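Local coordinates for terminal uridylyltransferase 1 (Trypanosoma brucei, PDB 5HZD), which adds uridines to the 3'-hydroxyl ends of guide RNAs, ribosomal RNAs and some mRNAs, using UTP, in mitochondrial RNA editing, at residues 7-11 / 480-484; 69-73 / 312-316; 198-204 / 266-272; 218-223 / 252-258; 330-334 / 483-487. All blocks are in the same frame, centred on the assembly; numbering follows the deposited sequence.

Contact 1 of 5, residues 7-11 / 480-484; sequences SCDAC and GVTKS. With ZN (zinc ion), chain B.
OD1 of D9 takes two hydrogen bonds from a single residue, T482: the backbone N lies 2.9 Å from OD1 with a nearly straight N-H (161°). The hydroxyl OG1 of T482 is closer, 2.7 Å from the same OD1. Both donors come on the syn side of the carboxylate but from opposite faces of its plane, each about 30° out of it, and together they fix the rotation of the group. The other oxygen, OD2, receives a weak bond of 3.3 Å from K483 N, and a water bridges OD2 to the backbone N of G480. The D9 side chain therefore lies across the first turn of helix 481-497, with G480 at the N-cap. With OG1 between its backbone N and carbonyl carbon (chi1 62°), T482 can use its hydroxyl as well as its N-H, while its methyl CG2 meets A10 CB at 3.8 Å. A second water links S7 O to V481 N. NZ of K483 leads away to the carbonyl O of N331. The same loop holds the zinc ion through C8 SG, at 2.3 Å, and C11 SG; H25 and H30 complete the four-ligand site of this atypical zinc finger. A10 N donates to C8 SG (3.3 Å). V481 and T482 touch helix 19-30 of the finger. A carboxylate among amide hydrogens at a helix start is probably kept ionised, so this polar grip ties the metal-bound loop to helix 481-497, in keeping with the requirement of the finger for proper folding of the catalytic domain.

Contact 2 of 5, residues 69-73 / 312-316; sequences IFHVA and PGAIV
P312 meets three side chains of helix 59-76. Its CB sits 3.7 Å from I69 CG2 and equally near A73 CB, and P312 CA and A73 CA form the closest backbone approach, at 4.9 Å. Its CG reaches over one face of the F70 ring, 4.0 Å from the centroid and 24° off the normal, a CH-pi contact displaced toward the ring's rim. G313 follows with its N beside I69 CG2. I315 sends CG2 against V72 CG1 at 4.0 Å, the two side chains sliding past each other in opposite directions, while CD1 rests on the backbone and methyl of A73. V316 ends the sequence: chi1 of 168° turns CG2 to the side of the backbone N, and that methyl touches I69 CG2 at 3.8 Å and also V72 CB. L399 of helix 385-409 touches both I69 and V316, and L391 and A395 touch F70. The axes of 69-73 and 312-316 approach to 8.5 Å at 80°, a nearly perpendicular crossing whose side-chain contacts are all apolar. Helix 310-324 also carries the UTP-binding lysines K318 and K322, consistent with the helical C-terminal domain of terminal uridylyltransferases, joined here by a helix from the N-terminal part of the chain.

Contact 3 of 5, residues 198-204 / 266-272; sequences SIRFILN and RTKVQPA
R200 crosses the Q270 face of the sheet to reach A272. Its CB lies 4.2 Å from Q270 O, the carbonyl that also accepts the hydrogen bond of R200 N. From there the chain bends twice, at chi2 (114°) and chi3, which swings NE over to A272 CA. At the tip, NH2 donates to A272 O at 3.0 Å, and that oxygen lies exactly in the guanidinium plane, at its edge. The backbones make an antiparallel ladder: R200-Q270 and I202-K268 are hydrogen-bonded pairs, I199-P271, F201-V269 and L203-T267 non-hydrogen-bonded ones, with the side chains diverging at I199-P271. The strand axes run at 157°. Beyond the ladder, A272 N binds S198 O, and N204 closes the other end, giving its N to R266 O while OD1 takes R266 N at 2.9 Å, the donor well above the amide plane. ND2 of N204 is held by S264 O. On the opposite face of the sheet from R200, V269 CG2 stands over the F201 ring, 3.8 Å from its centroid and 15° off the normal. Beside it, T267 CG2 packs on L203 CG at 3.7 Å. Strand 267-271 is the outer strand of a four-stranded antiparallel sheet and pairs with 198-203, whose other neighbour is 239-244. Two helices cover the F201 face: 209-223 through L215 and V219, and 247-254 through A253 and A254. In sequence the unit is inserted between strands 174-177 and 285-288 of the five-stranded catalytic sheet, consistent with the middle domain inserted in trypanosomal editing uridylyltransferases.

Contact 4 of 5, residues 218-223 / 252-258; sequences SVRDAV and RAAMCSP
The guanidinium of R252 is met at its edge and in its plane by a water, 2.8 Å from NH1, which passes the link on to V223 O. The aliphatic part of the same side chain does the direct touching: CD of R252 lies 3.2 Å from A222 O, with CG of R252 close by. CG lies opposite the backbone N (chi1 -168°), which brings CG and CD alongside A222 O, and a bend at chi3 turns the guanidinium to the water. C95 of helix 80-100 lies against R252 as well. Deeper in, A253 presents its methyl to two valines a turn apart on helix 209-223: CB of A253 is 3.9 Å from V219 CG1, and V223 CG1 stands at the same distance. C256 follows in the chain after helix 247-254 has ended. Its CB lies 4.0 Å from A222 CB, while SG faces S218 CB and V219 CG2, the latter at 4.2 Å. At the far end, S218 OG touches P258 CA, and a water connects OG to S257 O; S218 has two conformers, so both the touch and the link are tentative. The valines reach V228 of strand 228-233. A small apolar core is thus flanked by a water-mediated polar link at the R252 end, and tentatively at the S218 end. The carbonyls of A222 and V223 belong to the C-terminal end of helix 209-223, so the R252 end relies on a water bridge, with a favourable charge effect only probable, and the middle on methyl contacts.

Contact 5 of 5, residues 330-334 / 483-487; sequences VNGYF and KSLRV
Two polar bonds join the loop to the helix, and they differ in quality. NZ of K483 donates to N331 O at 2.6 Å, the chain beyond CG being fully extended to span the gap, and the donor is tilted 23° from the carbonyl plane. R486 NE reaches Y333 OH at 3.1 Å, but its N-H points poorly (126°), so this bond is weak; the firmer partner of R486 is L33 O, which takes NH1. G332, next to N331, has a positive phi (93°) that calls for glycine. The loop 330-334 leads into helix 336-349, whose first residues, S336 and Y337, bind UTP, which places the contact next to the UTP-binding residues. F334 also touches I465 of the proposed nucleotide recognition motif. CH-pi contact comes from K483 CD, which lies over one face of the Y333 ring, 4.3 Å from the centroid. Apolar contact comes from V487, which sets one methyl at the edge of each ring: CG2 is 4.0 Å from CD1 of Y333, and CG1 is 4.4 Å from CE2 of F334.

How the contacts relate
Contacts 1 and 5 use overlapping parts of the start of helix 481-497, with centres 10 Å apart; K483 takes part in both, its N toward the zinc finger and its NZ toward the loop before the UTP-binding S336 and Y337. Contact 2 lies about 23 Å from contact 5 between centres, in the same helical domain as the UTP lysines K318 and K322. Contacts 3 and 4 form one unit far away, their centres 12 Å apart; V269 CG1 meets A254 O at 3.3 Å, and F201 CZ meets V219 CG2 at 3.7 Å. From contact 1 both are about 59 Å away between centres, on the opposite side of the chain's centre.

Contact 1 of 5, residues 7-11 / 480-484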
# COMPACT_ATOMS: atom_id res chain seq x y z
N SER A 7 -1.97 23.46 24.07
CA SER A 7 -3.15 22.93 24.74
C SER A 7 -3.05 21.41 24.83
O SER A 7 -2.49 20.74 23.95
CB SER A 7 -4.44 23.33 24.01
OG SER A 7 -4.56 22.71 22.74
N CYS A 8 -3.60 20.90 25.93
CA CYS A 8 -3.68 19.45 26.17
C CYS A 8 -4.70 18.79 25.25
O CYS A 8 -5.73 19.39 24.92
CB CYS A 8 -4.05 19.23 27.63
SG CYS A 8 -3.94 17.47 28.04
N ASP A 9 -4.41 17.55 24.81
CA ASP A 9 -5.33 16.78 23.97
C ASP A 9 -6.17 15.78 24.78
O ASP A 9 -6.93 15.00 24.20
CB ASP A 9 -4.58 16.04 22.86
CG ASP A 9 -3.65 14.96 23.39
OD1 ASP A 9 -3.25 15.07 24.58
OD2 ASP A 9 -3.33 14.03 22.62
N ALA A 10 -6.02 15.79 26.10
CA ALA A 10 -6.65 14.78 26.96
C ALA A 10 -7.61 15.38 27.98
O ALA A 10 -8.32 14.67 28.69
CB ALA A 10 -5.59 13.95 27.68
N CYS A 11 -7.60 16.70 28.10
CA CYS A 11 -8.63 17.37 28.86
C CYS A 11 -8.93 18.68 28.16
O CYS A 11 -8.10 19.18 27.41
CB CYS A 11 -8.23 17.55 30.31
SG CYS A 11 -6.87 18.64 30.58
N GLY A 480 -1.94 14.79 19.38
CA GLY A 480 -1.72 15.76 20.43
C GLY A 480 -0.70 15.26 21.46
O GLY A 480 -0.11 14.20 21.28
N VAL A 481 -0.51 16.00 22.53
CA VAL A 481 0.61 15.73 23.43
C VAL A 481 0.57 14.34 24.08
O VAL A 481 1.60 13.64 24.07
CB VAL A 481 0.81 16.83 24.49
CG1 VAL A 481 -0.36 16.94 25.46
CG2 VAL A 481 2.15 16.62 25.23
N THR A 482 -0.56 13.92 24.64
CA THR A 482 -0.59 12.60 25.26
C THR A 482 -0.42 11.51 24.21
O THR A 482 0.31 10.54 24.43
CB THR A 482 -1.85 12.35 26.16
OG1 THR A 482 -3.04 12.45 25.36
CG2 THR A 482 -1.89 13.37 27.24
N LYS A 483 -1.04 11.67 23.04
CA LYS A 483 -0.84 10.67 22.01
C LYS A 483 0.64 10.64 21.62
O LYS A 483 1.19 9.57 21.33
CB LYS A 483 -1.73 10.96 20.78
CG LYS A 483 -3.20 10.62 20.97
CD LYS A 483 -3.93 10.49 19.64
CE LYS A 483 -5.40 10.20 19.86
NZ LYS A 483 -6.14 10.08 18.57
N SER A 484 1.30 11.80 21.60
CA SER A 484 2.70 11.85 21.14
C SER A 484 3.59 11.10 22.12
O SER A 484 4.57 10.47 21.72
CB SER A 484 3.21 13.30 20.96
OG SER A 484 3.47 13.93 22.21
ZN ZN B . -4.82 17.53 30.17
O HOH W 1 -1.54 18.59 22.39
O HOH W 2 -4.55 13.90 20.25

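Contact 2 of 5, residues 69-73 / 312-316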
# COMPACT_ATOMS: atom_id res chain seq x y z
N ILE A 69 15.24 -9.83 10.71
CA ILE A 69 14.71 -8.83 9.79
C ILE A 69 14.65 -9.37 8.37
O ILE A 69 13.62 -9.26 7.69
CB ILE A 69 15.57 -7.54 9.84
CG1 ILE A 69 15.34 -6.85 11.18
CG2 ILE A 69 15.20 -6.59 8.71
CD1 ILE A 69 16.44 -5.84 11.58
N PHE A 70 15.74 -10.00 7.92
CA PHE A 70 15.73 -10.55 6.57
C PHE A 70 14.78 -11.74 6.44
O PHE A 70 14.20 -11.95 5.36
CB PHE A 70 17.15 -10.92 6.09
CG PHE A 70 17.83 -9.80 5.34
CD1 PHE A 70 18.58 -8.87 6.03
CD2 PHE A 70 17.66 -9.67 3.97
CE1 PHE A 70 19.19 -7.81 5.35
CE2 PHE A 70 18.25 -8.62 3.29
CZ PHE A 70 19.02 -7.70 3.97
N HIS A 71 14.56 -12.48 7.52
CA HIS A 71 13.62 -13.61 7.46
C HIS A 71 12.19 -13.10 7.29
O HIS A 71 11.43 -13.62 6.47
CB HIS A 71 13.73 -14.50 8.71
CG HIS A 71 12.84 -15.70 8.66
ND1 HIS A 71 13.24 -16.91 8.13
CD2 HIS A 71 11.55 -15.87 9.03
CE1 HIS A 71 12.24 -17.77 8.20
NE2 HIS A 71 11.20 -17.16 8.74
N VAL A 72 11.81 -12.09 8.07
CA VAL A 72 10.50 -11.46 7.93
C VAL A 72 10.33 -10.91 6.51
O VAL A 72 9.29 -11.12 5.87
CB VAL A 72 10.29 -10.33 8.95
CG1 VAL A 72 8.98 -9.60 8.65
CG2 VAL A 72 10.25 -10.91 10.36
N ALA A 73 11.36 -10.24 6.00
CA ALA A 73 11.27 -9.66 4.65
C ALA A 73 11.13 -10.75 3.59
O ALA A 73 10.40 -10.58 2.58
CB ALA A 73 12.50 -8.82 4.38
N PRO A 312 13.85 -4.55 3.71
CA PRO A 312 13.62 -5.37 4.91
C PRO A 312 13.32 -4.53 6.15
O PRO A 312 12.40 -4.84 6.93
CB PRO A 312 14.94 -6.16 5.04
CG PRO A 312 15.35 -6.35 3.60
CD PRO A 312 15.08 -4.96 3.00
N GLY A 313 14.02 -3.41 6.32
CA GLY A 313 13.72 -2.58 7.47
C GLY A 313 12.33 -1.96 7.40
O GLY A 313 11.67 -1.84 8.41
N ALA A 314 11.92 -1.55 6.20
CA ALA A 314 10.62 -0.94 6.02
C ALA A 314 9.52 -1.94 6.36
O ALA A 314 8.51 -1.58 6.98
CB ALA A 314 10.46 -0.46 4.59
N ILE A 315 9.72 -3.19 5.97
CA ILE A 315 8.73 -4.25 6.26
C ILE A 315 8.59 -4.50 7.75
O ILE A 315 7.47 -4.54 8.31
CB ILE A 315 9.10 -5.51 5.49
CG1 ILE A 315 8.88 -5.24 3.99
CG2 ILE A 315 8.25 -6.71 5.94
CD1 ILE A 315 9.53 -6.34 3.12
N VAL A 316 9.73 -4.61 8.43
CA VAL A 316 9.70 -4.85 9.88
C VAL A 316 9.12 -3.66 10.61
O VAL A 316 8.35 -3.83 11.56
CB VAL A 316 11.13 -5.18 10.41
CG1 VAL A 316 11.18 -5.14 11.93
CG2 VAL A 316 11.55 -6.55 9.90

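Contact 3 of 5, residues 198-204 / 266-272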
# COMPACT_ATOMS: atom_id res chain seq x y z
N SER A 198 -11.86 -21.15 -18.55
CA SER A 198 -13.10 -21.45 -19.27
C SER A 198 -14.27 -20.62 -18.76
O SER A 198 -14.34 -20.28 -17.57
CB SER A 198 -13.46 -22.92 -19.14
OG SER A 198 -12.39 -23.72 -19.63
N ILE A 199 -15.20 -20.31 -19.66
CA ILE A 199 -16.38 -19.53 -19.31
C ILE A 199 -17.62 -20.18 -19.91
O ILE A 199 -17.53 -21.05 -20.77
CB ILE A 199 -16.28 -18.08 -19.83
CG1 ILE A 199 -16.13 -18.09 -21.36
CG2 ILE A 199 -15.11 -17.34 -19.17
CD1 ILE A 199 -15.97 -16.71 -21.97
N ARG A 200 -18.79 -19.73 -19.47
CA ARG A 200 -20.04 -20.28 -19.94
C ARG A 200 -20.98 -19.14 -20.26
O ARG A 200 -21.19 -18.26 -19.43
CB ARG A 200 -20.67 -21.07 -18.81
CG ARG A 200 -21.52 -22.19 -19.28
CD ARG A 200 -20.91 -23.52 -18.86
NE ARG A 200 -20.53 -23.53 -17.45
CZ ARG A 200 -21.40 -23.53 -16.44
NH1 ARG A 200 -22.71 -23.53 -16.67
NH2 ARG A 200 -20.95 -23.54 -15.19
N PHE A 201 -21.57 -19.18 -21.45
CA PHE A 201 -22.65 -18.25 -21.75
C PHE A 201 -23.98 -18.97 -21.58
O PHE A 201 -24.22 -19.97 -22.26
CB PHE A 201 -22.51 -17.77 -23.19
CG PHE A 201 -21.26 -16.98 -23.44
CD1 PHE A 201 -20.06 -17.61 -23.76
CD2 PHE A 201 -21.30 -15.58 -23.41
CE1 PHE A 201 -18.91 -16.86 -23.99
CE2 PHE A 201 -20.16 -14.83 -23.66
CZ PHE A 201 -18.96 -15.47 -23.95
N ILE A 202 -24.88 -18.46 -20.73
CA ILE A 202 -26.24 -18.99 -20.66
C ILE A 202 -27.15 -18.08 -21.46
O ILE A 202 -27.16 -16.86 -21.23
CB ILE A 202 -26.76 -19.02 -19.20
CG1 ILE A 202 -25.81 -19.86 -18.34
CG2 ILE A 202 -28.18 -19.52 -19.14
CD1 ILE A 202 -25.55 -21.19 -18.89
N LEU A 203 -27.89 -18.65 -22.40
CA LEU A 203 -28.78 -17.87 -23.25
C LEU A 203 -30.20 -17.96 -22.75
O LEU A 203 -30.59 -18.97 -22.15
CB LEU A 203 -28.73 -18.39 -24.70
CG LEU A 203 -27.47 -18.06 -25.51
CD1 LEU A 203 -26.21 -18.79 -24.99
CD2 LEU A 203 -27.73 -18.38 -26.97
N ASN A 204 -31.01 -16.94 -23.03
CA ASN A 204 -32.40 -16.96 -22.59
C ASN A 204 -33.38 -17.73 -23.48
O ASN A 204 -34.59 -17.72 -23.26
CB ASN A 204 -32.89 -15.52 -22.32
CG ASN A 204 -33.02 -14.72 -23.58
OD1 ASN A 204 -32.51 -15.13 -24.63
ND2 ASN A 204 -33.69 -13.57 -23.50
N ARG A 266 -30.63 -13.23 -25.67
CA ARG A 266 -29.64 -12.53 -24.85
C ARG A 266 -28.78 -13.56 -24.14
O ARG A 266 -29.20 -14.72 -23.99
CB ARG A 266 -30.33 -11.69 -23.77
CG ARG A 266 -31.28 -10.65 -24.34
CD ARG A 266 -30.52 -9.44 -24.87
NE ARG A 266 -31.48 -8.48 -25.42
CZ ARG A 266 -31.83 -8.41 -26.70
NH1 ARG A 266 -31.28 -9.24 -27.59
NH2 ARG A 266 -32.73 -7.52 -27.09
N THR A 267 -27.61 -13.13 -23.71
CA THR A 267 -26.67 -13.98 -22.98
C THR A 267 -26.28 -13.41 -21.64
O THR A 267 -26.31 -12.19 -21.42
CB THR A 267 -25.34 -14.21 -23.75
OG1 THR A 267 -24.66 -12.95 -23.95
CG2 THR A 267 -25.58 -14.85 -25.09
N LYS A 268 -25.92 -14.29 -20.71
CA LYS A 268 -25.21 -13.89 -19.50
C LYS A 268 -23.98 -14.78 -19.45
O LYS A 268 -24.01 -15.89 -19.99
CB LYS A 268 -26.06 -14.17 -18.27
CG LYS A 268 -27.35 -13.35 -18.21
CD LYS A 268 -28.14 -13.69 -16.94
CE LYS A 268 -28.85 -12.47 -16.38
NZ LYS A 268 -29.73 -11.85 -17.41
N VAL A 269 -22.91 -14.29 -18.84
CA VAL A 269 -21.64 -15.03 -18.87
C VAL A 269 -20.96 -15.00 -17.51
O VAL A 269 -21.03 -14.00 -16.77
CB VAL A 269 -20.70 -14.47 -19.96
CG1 VAL A 269 -20.29 -13.04 -19.61
CG2 VAL A 269 -19.42 -15.33 -20.12
N GLN A 270 -20.32 -16.10 -17.15
CA GLN A 270 -19.47 -16.09 -15.96
C GLN A 270 -18.44 -17.20 -16.08
O GLN A 270 -18.51 -17.99 -17.01
CB GLN A 270 -20.32 -16.25 -14.70
CG GLN A 270 -21.05 -17.55 -14.57
CD GLN A 270 -21.93 -17.53 -13.33
OE1 GLN A 270 -22.59 -16.53 -13.06
NE2 GLN A 270 -21.91 -18.62 -12.56
N PRO A 271 -17.44 -17.23 -15.18
CA PRO A 271 -16.49 -18.35 -15.29
C PRO A 271 -17.19 -19.70 -15.15
O PRO A 271 -18.23 -19.79 -14.48
CB PRO A 271 -15.57 -18.12 -14.09
CG PRO A 271 -15.61 -16.59 -13.89
CD PRO A 271 -17.03 -16.23 -14.17
N ALA A 272 -16.63 -20.73 -15.79
CA ALA A 272 -17.24 -22.06 -15.78
C ALA A 272 -17.30 -22.68 -14.38
O ALA A 272 -18.11 -23.57 -14.14
CB ALA A 272 -16.52 -22.98 -16.76

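Contact 4 of 5, residues 218-223 / 252-258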
# COMPACT_ATOMS: atom_id res chain seq x y z
N SER A 218 -18.13 -13.46 -31.93
CA SER A 218 -17.90 -12.40 -30.95
C SER A 218 -16.77 -12.75 -30.01
O SER A 218 -15.93 -11.90 -29.67
CB SER A 218 -19.17 -12.14 -30.15
OG SER A 218 -20.12 -11.45 -30.94
N VAL A 219 -16.75 -14.00 -29.57
CA VAL A 219 -15.69 -14.45 -28.68
C VAL A 219 -14.34 -14.41 -29.40
O VAL A 219 -13.35 -13.88 -28.87
CB VAL A 219 -15.97 -15.85 -28.14
CG1 VAL A 219 -14.75 -16.40 -27.43
CG2 VAL A 219 -17.18 -15.79 -27.18
N ARG A 220 -14.30 -14.96 -30.61
CA ARG A 220 -13.05 -14.99 -31.38
C ARG A 220 -12.52 -13.60 -31.67
O ARG A 220 -11.31 -13.36 -31.62
CB ARG A 220 -13.24 -15.74 -32.70
CG ARG A 220 -13.30 -17.24 -32.48
CD ARG A 220 -13.49 -18.02 -33.78
NE ARG A 220 -13.72 -19.44 -33.49
CZ ARG A 220 -12.78 -20.29 -33.07
NH1 ARG A 220 -11.53 -19.87 -32.89
NH2 ARG A 220 -13.09 -21.56 -32.83
N ASP A 221 -13.43 -12.67 -31.95
CA ASP A 221 -13.02 -11.32 -32.29
C ASP A 221 -12.46 -10.60 -31.07
O ASP A 221 -11.60 -9.73 -31.21
CB ASP A 221 -14.18 -10.51 -32.88
CG ASP A 221 -14.48 -10.89 -34.33
OD1 ASP A 221 -13.91 -11.88 -34.84
OD2 ASP A 221 -15.32 -10.21 -34.95
N ALA A 222 -12.93 -10.98 -29.88
CA ALA A 222 -12.46 -10.34 -28.65
C ALA A 222 -11.07 -10.77 -28.28
O ALA A 222 -10.32 -9.98 -27.68
CB ALA A 222 -13.43 -10.62 -27.48
N VAL A 223 -10.69 -12.01 -28.59
CA VAL A 223 -9.44 -12.54 -28.06
C VAL A 223 -8.35 -12.64 -29.12
O VAL A 223 -7.17 -12.79 -28.79
CB VAL A 223 -9.65 -13.89 -27.36
CG1 VAL A 223 -10.65 -13.72 -26.20
CG2 VAL A 223 -10.19 -14.93 -28.35
N ARG A 252 -11.32 -11.40 -21.14
CA ARG A 252 -11.51 -10.62 -22.36
C ARG A 252 -12.69 -11.19 -23.15
O ARG A 252 -13.53 -10.41 -23.64
CB ARG A 252 -10.18 -10.57 -23.15
CG ARG A 252 -10.14 -9.56 -24.31
CD ARG A 252 -8.71 -9.44 -24.92
NE ARG A 252 -7.77 -8.79 -24.00
CZ ARG A 252 -6.65 -9.33 -23.53
NH1 ARG A 252 -6.28 -10.55 -23.91
NH2 ARG A 252 -5.88 -8.64 -22.69
N ALA A 253 -12.81 -12.52 -23.23
CA ALA A 253 -13.96 -13.15 -23.90
C ALA A 253 -15.29 -12.88 -23.17
O ALA A 253 -16.31 -12.63 -23.81
CB ALA A 253 -13.74 -14.66 -24.07
N ALA A 254 -15.29 -12.95 -21.85
CA ALA A 254 -16.52 -12.68 -21.07
C ALA A 254 -16.97 -11.23 -21.18
O ALA A 254 -18.15 -10.92 -20.95
CB ALA A 254 -16.29 -13.06 -19.62
N MET A 255 -16.06 -10.36 -21.58
CA MET A 255 -16.40 -8.94 -21.81
C MET A 255 -16.89 -8.64 -23.22
O MET A 255 -17.18 -7.49 -23.53
CB MET A 255 -15.22 -8.03 -21.45
CG MET A 255 -14.91 -7.96 -19.95
SD MET A 255 -16.34 -7.46 -18.97
CE MET A 255 -16.67 -5.87 -19.73
N CYS A 256 -16.98 -9.65 -24.08
CA CYS A 256 -17.44 -9.39 -25.45
C CYS A 256 -18.90 -8.95 -25.42
O CYS A 256 -19.62 -9.15 -24.43
CB CYS A 256 -17.24 -10.59 -26.38
SG CYS A 256 -18.47 -11.89 -26.22
N SER A 257 -19.36 -8.31 -26.48
CA SER A 257 -20.76 -7.96 -26.53
C SER A 257 -21.40 -8.61 -27.75
O SER A 257 -21.35 -8.07 -28.86
CB SER A 257 -20.98 -6.44 -26.50
OG SER A 257 -19.93 -5.76 -27.15
N PRO A 258 -22.01 -9.79 -27.54
CA PRO A 258 -22.60 -10.53 -28.67
C PRO A 258 -23.73 -9.76 -29.34
O PRO A 258 -24.48 -9.06 -28.67
CB PRO A 258 -23.15 -11.80 -28.01
CG PRO A 258 -22.46 -11.88 -26.66
CD PRO A 258 -22.23 -10.46 -26.25
O HOH W 3 -19.60 -8.88 -31.03
O HOH W 4 -6.87 -12.56 -25.70

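Contact 5 of 5, residues 330-334 / 483-487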
# COMPACT_ATOMS: atom_id res chain seq x y z
N VAL A 330 -6.97 5.31 11.70
CA VAL A 330 -8.39 5.49 12.06
C VAL A 330 -8.56 6.16 13.41
O VAL A 330 -9.57 6.81 13.67
CB VAL A 330 -9.25 4.20 12.00
CG1 VAL A 330 -9.32 3.66 10.58
CG2 VAL A 330 -8.76 3.14 13.00
N ASN A 331 -7.56 6.01 14.29
CA ASN A 331 -7.64 6.67 15.58
C ASN A 331 -6.66 7.82 15.70
O ASN A 331 -6.34 8.23 16.80
CB ASN A 331 -7.40 5.68 16.72
CG ASN A 331 -8.48 4.65 16.78
OD1 ASN A 331 -8.23 3.44 16.71
ND2 ASN A 331 -9.72 5.11 16.90
N GLY A 332 -6.19 8.30 14.56
CA GLY A 332 -5.43 9.55 14.52
C GLY A 332 -3.92 9.39 14.60
O GLY A 332 -3.17 10.38 14.65
N TYR A 333 -3.46 8.14 14.66
CA TYR A 333 -2.01 7.95 14.69
C TYR A 333 -1.50 7.95 13.26
O TYR A 333 -2.20 8.42 12.33
CB TYR A 333 -1.63 6.68 15.45
CG TYR A 333 -1.91 6.77 16.94
CD1 TYR A 333 -0.97 7.27 17.82
CD2 TYR A 333 -3.13 6.34 17.45
CE1 TYR A 333 -1.22 7.35 19.18
CE2 TYR A 333 -3.41 6.42 18.81
CZ TYR A 333 -2.44 6.92 19.66
OH TYR A 333 -2.70 7.01 21.02
N PHE A 334 -0.29 7.43 13.04
CA PHE A 334 0.30 7.52 11.70
C PHE A 334 -0.24 6.45 10.75
O PHE A 334 -0.78 5.43 11.15
CB PHE A 334 1.81 7.32 11.80
CG PHE A 334 2.53 8.46 12.45
CD1 PHE A 334 2.41 9.75 11.96
CD2 PHE A 334 3.36 8.23 13.54
CE1 PHE A 334 3.09 10.81 12.57
CE2 PHE A 334 4.05 9.27 14.13
CZ PHE A 334 3.92 10.56 13.65
N LYS A 483 -1.04 11.67 23.04
CA LYS A 483 -0.84 10.67 22.01
C LYS A 483 0.64 10.64 21.62
O LYS A 483 1.19 9.57 21.33
CB LYS A 483 -1.73 10.96 20.78
CG LYS A 483 -3.20 10.62 20.97
CD LYS A 483 -3.93 10.49 19.64
CE LYS A 483 -5.40 10.20 19.86
NZ LYS A 483 -6.14 10.08 18.57
N SER A 484 1.30 11.80 21.60
CA SER A 484 2.70 11.85 21.14
C SER A 484 3.59 11.10 22.12
O SER A 484 4.57 10.47 21.72
CB SER A 484 3.21 13.30 20.96
OG SER A 484 3.47 13.93 22.21
N LEU A 485 3.22 11.12 23.39
CA LEU A 485 4.06 10.46 24.39
C LEU A 485 3.82 8.95 24.34
O LEU A 485 4.72 8.17 24.67
CB LEU A 485 3.80 11.04 25.78
CG LEU A 485 4.27 12.51 25.87
CD1 LEU A 485 4.14 13.04 27.29
CD2 LEU A 485 5.73 12.66 25.35
N ARG A 486 2.62 8.53 23.91
CA ARG A 486 2.40 7.12 23.58
C ARG A 486 3.32 6.67 22.45
O ARG A 486 3.88 5.57 22.49
CB ARG A 486 0.91 6.83 23.26
CG ARG A 486 0.02 7.00 24.49
CD ARG A 486 -1.48 6.91 24.16
NE ARG A 486 -1.81 5.60 23.60
CZ ARG A 486 -2.11 4.54 24.35
NH1 ARG A 486 -2.12 4.66 25.67
NH2 ARG A 486 -2.40 3.38 23.78
N VAL A 487 3.50 7.51 21.44
CA VAL A 487 4.41 7.21 20.34
C VAL A 487 5.85 7.14 20.85
O VAL A 487 6.57 6.18 20.56
CB VAL A 487 4.30 8.24 19.21
CG1 VAL A 487 5.35 7.95 18.13
CG2 VAL A 487 2.89 8.17 18.59